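Local coordinates for galactan 1,3-beta-galactosidase (Phanerochaete chrysosporium, PDB 7BYS), which probably hydrolyses the beta-1,3-linked galactan backbone of arabinogalactans from one end, as an exo-acting glycoside hydrolase of family 43, at residues Gln229-Pro233 / Ala281-Val285; Leu200-His204 / Gln242-Asp246. All coordinates share one frame; numbering follows the deposited sequence.

Two levels of one interface between neighbouring propeller blades are represented here, and their centres lie 11 Å apart. Contact 1 joins strand 229-230 and the turn that follows it to strand 283-284. Contact 2 lies deeper, where strand 197-204 of the first sheet faces strand 242-249, the inner edge of the second. Along the chain the segments alternate (200-204, 229-233, 242-246, 281-285), because each blade is completed before the next begins. Packing also links the levels, with I231 CD1 of contact 1 4.0 Å from I201 CG2 of contact 2. The same pair of blades is thus joined near the periphery and again beside the galactose site, to which Q242 belongs.

Contact 1: Gln229-Pro233 / Ala281-Val285; sequences QDIAP and APQIV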
loop_
_atom_site.group_PDB
_atom_site.type_symbol
_atom_site.label_atom_id
_atom_site.label_comp_id
_atom_site.label_asym_id
_atom_site.label_seq_id
_atom_site.Cartn_x
_atom_site.Cartn_y
_atom_site.Cartn_z
ATOM N N GLN A 229 9.239 15.704 -5.368
ATOM C CA GLN A 229 9.179 15.138 -6.708
ATOM C C GLN A 229 8.347 13.858 -6.669
ATOM O O GLN A 229 8.227 13.199 -5.635
ATOM C CB GLN A 229 10.584 14.832 -7.253
ATOM C CG GLN A 229 11.537 16.044 -7.335
ATOM C CD GLN A 229 11.136 17.098 -8.378
ATOM O OE1 GLN A 229 10.228 16.908 -9.191
ATOM N NE2 GLN A 229 11.840 18.221 -8.361
ATOM N N ASP A 230 7.773 13.503 -7.812
ATOM C CA ASP A 230 6.911 12.329 -7.901
ATOM C C ASP A 230 7.703 11.030 -7.804
ATOM O O ASP A 230 8.809 10.914 -8.337
ATOM C CB ASP A 230 6.157 12.355 -9.232
ATOM C CG ASP A 230 4.995 13.318 -9.227
ATOM O OD1 ASP A 230 4.077 13.156 -8.392
ATOM O OD2 ASP A 230 5.001 14.255 -10.055
ATOM N N ILE A 231 7.104 10.030 -7.138
ATOM C CA ILE A 231 7.642 8.669 -7.166
ATOM C C ILE A 231 6.999 7.798 -8.241
ATOM O O ILE A 231 7.484 6.684 -8.483
ATOM C CB ILE A 231 7.557 7.953 -5.798
ATOM C CG1 ILE A 231 6.102 7.763 -5.330
ATOM C CG2 ILE A 231 8.397 8.690 -4.753
ATOM C CD1 ILE A 231 5.979 6.891 -4.049
ATOM N N ALA A 232 5.936 8.265 -8.892
ATOM C CA ALA A 232 5.186 7.483 -9.865
ATOM C C ALA A 232 4.544 8.452 -10.847
ATOM O O ALA A 232 4.490 9.659 -10.585
ATOM C CB ALA A 232 4.120 6.621 -9.167
ATOM N N PRO A 233 4.060 7.963 -11.995
ATOM C CA PRO A 233 3.375 8.864 -12.938
ATOM C C PRO A 233 2.190 9.538 -12.260
ATOM O O PRO A 233 1.356 8.876 -11.649
ATOM C CB PRO A 233 2.918 7.921 -14.061
ATOM C CG PRO A 233 3.835 6.741 -13.958
ATOM C CD PRO A 233 4.109 6.575 -12.496
ATOM N N ALA A 281 17.304 9.210 -7.929
ATOM C CA ALA A 281 15.978 9.574 -7.475
ATOM C C ALA A 281 15.169 8.301 -7.323
ATOM O O ALA A 281 15.217 7.446 -8.218
ATOM C CB ALA A 281 15.320 10.470 -8.524
ATOM N N PRO A 282 14.445 8.111 -6.222
ATOM C CA PRO A 282 13.636 6.893 -6.089
ATOM C C PRO A 282 12.412 6.952 -6.991
ATOM O O PRO A 282 11.797 8.003 -7.165
ATOM C CB PRO A 282 13.244 6.881 -4.607
ATOM C CG PRO A 282 13.343 8.315 -4.172
ATOM C CD PRO A 282 14.458 8.917 -4.988
ATOM N N GLN A 283 12.081 5.812 -7.588
ATOM C CA GLN A 283 10.925 5.697 -8.470
ATOM C C GLN A 283 10.298 4.331 -8.265
ATOM O O GLN A 283 11.009 3.327 -8.202
ATOM C CB GLN A 283 11.320 5.831 -9.947
ATOM C CG GLN A 283 11.617 7.250 -10.418
ATOM C CD GLN A 283 10.446 8.195 -10.230
ATOM O OE1 GLN A 283 9.458 8.150 -10.969
ATOM N NE2 GLN A 283 10.549 9.056 -9.230
ATOM N N ILE A 284 8.970 4.299 -8.135
ATOM C CA ILE A 284 8.269 3.024 -8.090
ATOM C C ILE A 284 8.499 2.293 -9.404
ATOM O O ILE A 284 8.385 2.880 -10.487
ATOM C CB ILE A 284 6.771 3.260 -7.834
ATOM C CG1 ILE A 284 6.517 3.567 -6.358
ATOM C CG2 ILE A 284 5.950 2.059 -8.317
ATOM C CD1 ILE A 284 5.066 3.916 -6.040
ATOM N N VAL A 285 8.855 1.018 -9.312
ATOM C CA VAL A 285 8.877 0.121 -10.460
ATOM C C VAL A 285 7.505 -0.536 -10.514
ATOM O O VAL A 285 7.141 -1.304 -9.619
ATOM C CB VAL A 285 9.970 -0.937 -10.296
ATOM C CG1 VAL A 285 9.985 -1.897 -11.495
ATOM C CG2 VAL A 285 11.325 -0.269 -10.103
#
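D230 meets Q283 and I231 meets I284 in a blade-to-blade contact of mixed polar and apolar character, which joins strand 229-230 and the turn that follows it to strand 283-284. The main chains are linked by a hydrogen bond from I284 N to I231 O of 2.8 Å. One residue back the bond comes from a side chain: Q283 NE2 donates to D230 O at 2.7 Å and reaches it on a lone pair, with an N-H...O angle of 163°. The acceptor lies almost exactly in the plane of the amide, and a bend in the glutamine chain (chi2 -59°) turns NE2 back toward the preceding residue, where P282 O accepts a further, weak bond. Two carbonyls therefore share one amide nitrogen, which favours a single orientation of the group. D230 sends its carboxylate elsewhere, to a salt bridge with K214.

Beside this polar seam the isoleucines make the apolar half. I231 CD1 meets I284 CD1 at 3.7 Å, and the same I284 methyl comes within 4.2 Å of A232 CB. W215 packs on I231 and P282, while W239 packs on A232 and I284. The contact thereby joins two successive blades of the five-bladed beta-propeller known for family 43 glycoside hydrolases.

Contact 2: Leu200-His204 / Gln242-Asp246; sequences LIASH and QNAFD
I201 presses its branched side chain against N243 and D246, and here the fit is close. Its CG2 methyl lies 3.7 Å from N243 CG, the two side chains crossing at about a right angle, while I201 CB comes within 3.5 Å of D246 OD2. The polar groups are tied to each other: N243 ND2 donates to D246 OD2 at 3.1 Å, using the syn lone pair of that oxygen and staying nearly in the amide plane. N243 ND2 also bonds A188 O, so one nitrogen serves both the carboxylate and a carbonyl of the preceding blade. A leucine in place of N243 would probably leave D246 OD2 and A188 O without this shared donor.

Residues three apart would face opposite ways in a regular strand; a classic beta bulge at A244 and F245 brings N243 and D246 to the same side of strand 242-249, the inner edge of its propeller blade.

Contact is sparser toward the galactose site. A single straight hydrogen bond, Q242 NE2 to S203 OG at 3.0 Å (174°), joins the two strands there, made by an extended glutamine chain with CG anti to the backbone N (chi1 -175°); otherwise these side chains touch loosely. NE2 also reaches E187 weakly. S203 OG donates to H204 O. Q242, a galactose-binding residue, has its OE1 held by W260 and lies beside R82 and D137 of the same site.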
loop_
_atom_site.group_PDB
_atom_site.type_symbol
_atom_site.label_atom_id
_atom_site.label_comp_id
_atom_site.label_asym_id
_atom_site.label_seq_id
_atom_site.Cartn_x
_atom_site.Cartn_y
_atom_site.Cartn_z
ATOM N N LEU A 200 12.469 10.910 2.440
ATOM C CA LEU A 200 11.114 11.005 2.960
ATOM C C LEU A 200 10.146 10.757 1.813
ATOM O O LEU A 200 10.279 11.364 0.743
ATOM C CB LEU A 200 10.888 12.408 3.539
ATOM C CG LEU A 200 9.457 12.806 3.907
ATOM C CD1 LEU A 200 8.952 12.003 5.095
ATOM C CD2 LEU A 200 9.346 14.288 4.202
ATOM N N ILE A 201 9.205 9.840 2.020
ATOM C CA ILE A 201 8.095 9.593 1.108
ATOM C C ILE A 201 6.825 10.017 1.822
ATOM O O ILE A 201 6.654 9.708 3.005
ATOM C CB ILE A 201 8.003 8.096 0.767
ATOM C CG1 ILE A 201 9.368 7.534 0.366
ATOM C CG2 ILE A 201 6.941 7.868 -0.305
ATOM C CD1 ILE A 201 9.931 8.157 -0.861
ATOM N N ALA A 202 5.927 10.698 1.111
ATOM C CA ALA A 202 4.706 11.185 1.743
ATOM C C ALA A 202 3.647 11.429 0.680
ATOM O O ALA A 202 3.953 11.624 -0.497
ATOM C CB ALA A 202 4.974 12.476 2.530
ATOM N N SER A 203 2.400 11.422 1.109
ATOM C CA SER A 203 1.289 11.848 0.274
ATOM C C SER A 203 0.923 13.298 0.571
ATOM O O SER A 203 1.374 13.901 1.543
ATOM C CB SER A 203 0.088 10.922 0.475
ATOM O OG SER A 203 -0.629 11.241 1.660
ATOM N N HIS A 204 0.079 13.859 -0.283
ATOM C CA HIS A 204 -0.624 15.073 0.092
ATOM C C HIS A 204 -1.935 14.710 0.787
ATOM O O HIS A 204 -2.219 13.533 1.053
ATOM C CB HIS A 204 -0.773 16.009 -1.103
ATOM C CG HIS A 204 0.450 16.831 -1.352
ATOM N ND1 HIS A 204 0.867 17.817 -0.484
ATOM C CD2 HIS A 204 1.382 16.766 -2.330
ATOM C CE1 HIS A 204 1.986 18.352 -0.939
ATOM N NE2 HIS A 204 2.325 17.726 -2.052
ATOM N N GLN A 242 -1.523 4.830 -1.325
ATOM C CA GLN A 242 -1.025 5.846 -0.408
ATOM C C GLN A 242 0.067 5.214 0.435
ATOM O O GLN A 242 -0.107 4.100 0.944
ATOM C CB GLN A 242 -2.135 6.355 0.511
ATOM C CG GLN A 242 -1.680 7.509 1.398
ATOM C CD GLN A 242 -2.760 7.993 2.333
ATOM O OE1 GLN A 242 -3.621 7.229 2.759
ATOM N NE2 GLN A 242 -2.728 9.287 2.654
ATOM N N ASN A 243 1.182 5.929 0.584
ATOM C CA ASN A 243 2.333 5.416 1.317
ATOM C C ASN A 243 1.935 4.922 2.703
ATOM O O ASN A 243 1.088 5.516 3.378
ATOM C CB ASN A 243 3.358 6.538 1.470
ATOM C CG ASN A 243 4.700 6.027 1.930
ATOM O OD1 ASN A 243 5.230 5.074 1.371
ATOM N ND2 ASN A 243 5.266 6.664 2.942
ATOM N N ALA A 244 2.587 3.834 3.129
ATOM C CA ALA A 244 2.422 3.291 4.479
ATOM C C ALA A 244 3.777 3.038 5.136
ATOM O O ALA A 244 3.999 3.431 6.290
ATOM C CB ALA A 244 1.611 1.996 4.478
ATOM N N PHE A 245 4.705 2.409 4.413
ATOM C CA PHE A 245 6.007 2.085 4.983
ATOM C C PHE A 245 7.007 1.927 3.853
ATOM O O PHE A 245 6.671 1.391 2.791
ATOM C CB PHE A 245 5.975 0.800 5.832
ATOM C CG PHE A 245 7.104 0.725 6.827
ATOM C CD1 PHE A 245 7.000 1.341 8.074
ATOM C CD2 PHE A 245 8.291 0.081 6.494
ATOM C CE1 PHE A 245 8.056 1.299 8.979
ATOM C CE2 PHE A 245 9.348 0.040 7.395
ATOM C CZ PHE A 245 9.227 0.645 8.632
ATOM N N ASP A 246 8.237 2.367 4.093
ATOM C CA ASP A 246 9.280 2.345 3.071
ATOM C C ASP A 246 10.446 1.554 3.648
ATOM O O ASP A 246 11.164 2.045 4.525
ATOM C CB ASP A 246 9.632 3.774 2.700
ATOM C CG ASP A 246 8.399 4.574 2.401
ATOM O OD1 ASP A 246 7.683 4.177 1.440
ATOM O OD2 ASP A 246 8.102 5.523 3.156
#